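Local coordinates for 6-aminohexanoate-cyclic-dimer hydrolase (Arthrobacter sp., PDB 3A2Q), which hydrolyses the cyclic dimer of 6-aminohexanoate, a nylon-6 by-product, opening one amide bond to give the linear dimer, at residues T118-E130 and S146-V158. The protein carries 1 engineered substitution. Residues are numbered along the deposited sequence; the frame is centred on the assembly and turned at random.
Sequences TNTPEMGNQVTTE and SVGGSSGGSGAAV. With ACA (6-aminohexanoic acid), chain B; ACA (6-aminohexanoic acid), chain C.
S150 CB packs tightly against P121 CG and CD, 3.4 Å from CG, while S150 OG turns to the substrate. A chi1 of 54° folds OG back over its own main chain, 2.8 Å from the amide N of ACA (chain B). G124 O is also within hydrogen-bonding distance of that N, so the two oxygens, one from each segment, share or compete for its single N-H. N125 ND2 holds the carbonyl O of ACA (chain B) at 2.6 Å and is also hydrogen-bonded to Q411 OE1. G124 CA packs against S150 CB at positive phi, where a side chain would run into C5 of ACA (chain B).

Behind this shell, T129 OG1 donates to G148 O at 2.8 Å in the carbonyl plane, fixing the glycine turn that leads into the cis peptide before S150. Farther out, T128 OG1 meets S146 OG at 2.7 Å and donates to E130 OE2, while S146 OG closes an ST turn by accepting from G148 N. On the helix side, G153 N donates to N119 O, and T118 OG1 pairs with S154 OG across 2.7 Å beside water 1, which bridges both segments.

Residues 146-155 are the Gly/Ser-rich part of the amidase signature sequence. S150 OG is also hydrogen-bonded to K72 NZ and lies beside A174, an engineered alanine where, by similarity, the acyl-ester nucleophile sits, consistent with a Ser-Ser-Lys relay in which S150 passes a proton to the leaving amide nitrogen.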
# COMPACT_ATOMS: atom_id res chain seq x y z
N THR A 118 10.84 5.57 2.91
CA THR A 118 11.00 4.60 1.83
C THR A 118 10.76 5.15 0.43
O THR A 118 10.00 6.10 0.24
CB THR A 118 10.07 3.41 2.05
OG1 THR A 118 8.73 3.89 2.25
CG2 THR A 118 10.51 2.61 3.26
N ASN A 119 11.39 4.50 -0.54
CA ASN A 119 11.31 4.91 -1.94
C ASN A 119 9.94 4.70 -2.59
O ASN A 119 9.17 3.83 -2.19
CB ASN A 119 12.40 4.19 -2.74
CG ASN A 119 12.66 4.84 -4.08
OD1 ASN A 119 12.45 6.04 -4.26
ND2 ASN A 119 13.14 4.05 -5.04
N THR A 120 9.66 5.52 -3.60
CA THR A 120 8.41 5.49 -4.34
C THR A 120 8.62 6.06 -5.75
O THR A 120 9.56 6.83 -5.98
CB THR A 120 7.34 6.39 -3.65
OG1 THR A 120 6.22 6.58 -4.53
CG2 THR A 120 7.93 7.76 -3.33
N PRO A 121 7.76 5.68 -6.71
CA PRO A 121 7.96 6.25 -8.04
C PRO A 121 7.54 7.71 -7.87
O PRO A 121 6.86 8.05 -6.90
CB PRO A 121 7.00 5.45 -8.92
CG PRO A 121 5.95 4.97 -7.95
CD PRO A 121 6.75 4.61 -6.74
N GLU A 122 7.94 8.59 -8.79
CA GLU A 122 7.60 10.00 -8.67
C GLU A 122 6.11 10.29 -8.43
O GLU A 122 5.26 9.97 -9.26
CB GLU A 122 8.05 10.77 -9.91
CG GLU A 122 7.76 12.26 -9.81
CD GLU A 122 8.31 13.04 -10.98
OE1 GLU A 122 7.79 12.86 -12.10
OE2 GLU A 122 9.25 13.82 -10.76
N MET A 123 5.82 10.92 -7.29
CA MET A 123 4.46 11.27 -6.91
C MET A 123 3.54 10.04 -6.91
O MET A 123 2.32 10.16 -7.01
CB MET A 123 3.90 12.35 -7.85
CG MET A 123 4.69 13.67 -7.79
SD MET A 123 4.00 15.02 -8.77
CE MET A 123 4.70 14.67 -10.41
N GLY A 124 4.15 8.86 -6.78
CA GLY A 124 3.41 7.61 -6.75
C GLY A 124 2.70 7.29 -8.05
O GLY A 124 1.70 6.58 -8.06
N ASN A 125 3.25 7.77 -9.16
CA ASN A 125 2.63 7.57 -10.46
C ASN A 125 2.95 6.29 -11.22
O ASN A 125 2.80 6.25 -12.44
CB ASN A 125 2.94 8.78 -11.35
CG ASN A 125 1.90 8.97 -12.44
OD1 ASN A 125 2.23 9.26 -13.59
ND2 ASN A 125 0.63 8.82 -12.08
N GLN A 126 3.38 5.23 -10.53
CA GLN A 126 3.69 3.97 -11.21
C GLN A 126 3.41 2.79 -10.29
O GLN A 126 3.28 2.97 -9.08
CB GLN A 126 5.16 3.91 -11.63
CG GLN A 126 5.64 4.97 -12.63
CD GLN A 126 4.96 4.88 -13.98
OE1 GLN A 126 4.55 3.81 -14.42
NE2 GLN A 126 4.85 6.01 -14.67
N VAL A 127 3.31 1.59 -10.86
CA VAL A 127 3.11 0.39 -10.05
C VAL A 127 4.41 -0.41 -9.92
O VAL A 127 4.42 -1.63 -9.71
CB VAL A 127 1.97 -0.52 -10.59
CG1 VAL A 127 0.63 0.06 -10.17
CG2 VAL A 127 2.05 -0.64 -12.11
N THR A 128 5.52 0.30 -10.08
CA THR A 128 6.84 -0.27 -9.88
C THR A 128 7.54 0.89 -9.17
O THR A 128 7.05 2.02 -9.23
CB THR A 128 7.58 -0.62 -11.18
OG1 THR A 128 8.78 -1.33 -10.83
CG2 THR A 128 7.95 0.62 -11.97
N THR A 129 8.65 0.62 -8.51
CA THR A 129 9.35 1.67 -7.77
C THR A 129 10.75 1.87 -8.34
O THR A 129 11.73 1.39 -7.78
CB THR A 129 9.43 1.29 -6.27
OG1 THR A 129 8.11 1.03 -5.78
CG2 THR A 129 10.04 2.41 -5.45
N GLU A 130 10.81 2.60 -9.45
CA GLU A 130 12.07 2.87 -10.14
C GLU A 130 12.12 4.34 -10.57
O GLU A 130 12.20 4.66 -11.76
CB GLU A 130 12.18 1.95 -11.36
CG GLU A 130 12.18 0.47 -11.00
CD GLU A 130 11.89 -0.44 -12.18
OE1 GLU A 130 12.51 -0.25 -13.24
OE2 GLU A 130 11.03 -1.34 -12.04
N SER A 146 11.15 -6.29 -9.85
CA SER A 146 10.48 -5.12 -9.30
C SER A 146 9.91 -5.45 -7.92
O SER A 146 9.82 -6.62 -7.54
CB SER A 146 9.34 -4.69 -10.23
OG SER A 146 8.47 -3.75 -9.62
N VAL A 147 9.52 -4.42 -7.17
CA VAL A 147 8.94 -4.62 -5.85
C VAL A 147 7.50 -4.12 -5.88
O VAL A 147 6.85 -3.98 -4.84
CB VAL A 147 9.71 -3.84 -4.75
CG1 VAL A 147 11.09 -4.47 -4.54
CG2 VAL A 147 9.84 -2.36 -5.13
N GLY A 148 7.00 -3.86 -7.08
CA GLY A 148 5.65 -3.34 -7.23
C GLY A 148 5.69 -1.86 -6.88
O GLY A 148 6.77 -1.31 -6.70
N GLY A 149 4.53 -1.22 -6.78
CA GLY A 149 4.51 0.19 -6.45
C GLY A 149 3.09 0.64 -6.18
O GLY A 149 2.16 -0.14 -6.40
N SER A 150 2.89 1.89 -5.76
CA SER A 150 3.99 2.84 -5.56
C SER A 150 4.71 2.74 -4.20
O SER A 150 5.79 3.30 -4.04
CB SER A 150 3.48 4.27 -5.77
OG SER A 150 2.35 4.54 -4.95
N SER A 151 4.12 2.05 -3.24
CA SER A 151 4.75 1.93 -1.93
C SER A 151 5.78 0.79 -1.92
O SER A 151 5.90 0.06 -0.94
CB SER A 151 3.69 1.67 -0.85
OG SER A 151 2.67 2.65 -0.91
N GLY A 152 6.52 0.67 -3.03
CA GLY A 152 7.51 -0.39 -3.16
C GLY A 152 8.61 -0.42 -2.12
O GLY A 152 9.06 -1.49 -1.73
N GLY A 153 9.06 0.75 -1.68
CA GLY A 153 10.11 0.81 -0.68
C GLY A 153 9.67 0.25 0.66
O GLY A 153 10.42 -0.46 1.32
N SER A 154 8.44 0.55 1.05
CA SER A 154 7.93 0.05 2.32
C SER A 154 7.70 -1.45 2.25
O SER A 154 8.02 -2.16 3.20
CB SER A 154 6.62 0.77 2.69
OG SER A 154 6.87 2.13 2.97
N GLY A 155 7.16 -1.93 1.13
CA GLY A 155 6.94 -3.35 0.99
C GLY A 155 8.24 -4.13 1.09
O GLY A 155 8.34 -5.12 1.82
N ALA A 156 9.25 -3.68 0.35
CA ALA A 156 10.56 -4.34 0.35
C ALA A 156 11.22 -4.25 1.72
O ALA A 156 11.83 -5.21 2.19
CB ALA A 156 11.46 -3.70 -0.71
N ALA A 157 11.11 -3.08 2.35
CA ALA A 157 11.71 -2.87 3.67
C ALA A 157 11.20 -3.90 4.67
O ALA A 157 11.99 -4.53 5.37
CB ALA A 157 11.41 -1.47 4.16
N VAL A 158 9.89 -4.07 4.73
CA VAL A 158 9.30 -5.03 5.65
C VAL A 158 9.66 -6.47 5.29
O VAL A 158 9.90 -7.30 6.16
CB VAL A 158 7.75 -4.88 5.70
CG1 VAL A 158 7.14 -5.95 6.60
CG2 VAL A 158 7.39 -3.49 6.21
C ACA B . -1.80 8.67 -9.40
O ACA B . -0.63 8.85 -9.75
C2 ACA B . -2.37 9.44 -8.23
C3 ACA B . -1.42 9.48 -7.04
C4 ACA B . -1.67 8.30 -6.12
C5 ACA B . -0.37 7.66 -5.66
C6 ACA B . -0.61 6.23 -5.18
N ACA B . -0.06 5.24 -6.09
C ACA C . -0.75 4.22 -6.60
O ACA C . -1.80 3.82 -6.10
C2 ACA C . -0.16 3.55 -7.83
C3 ACA C . -1.07 3.66 -9.05
C4 ACA C . -0.91 4.98 -9.80
C5 ACA C . -2.21 5.40 -10.48
C6 ACA C . -2.18 6.83 -11.00
N ACA C . -2.61 7.80 -10.00
O HOH W 1 7.23 3.10 -0.08
O HOH W 2 5.90 -4.13 -10.58
O HOH W 3 10.90 -1.73 -8.33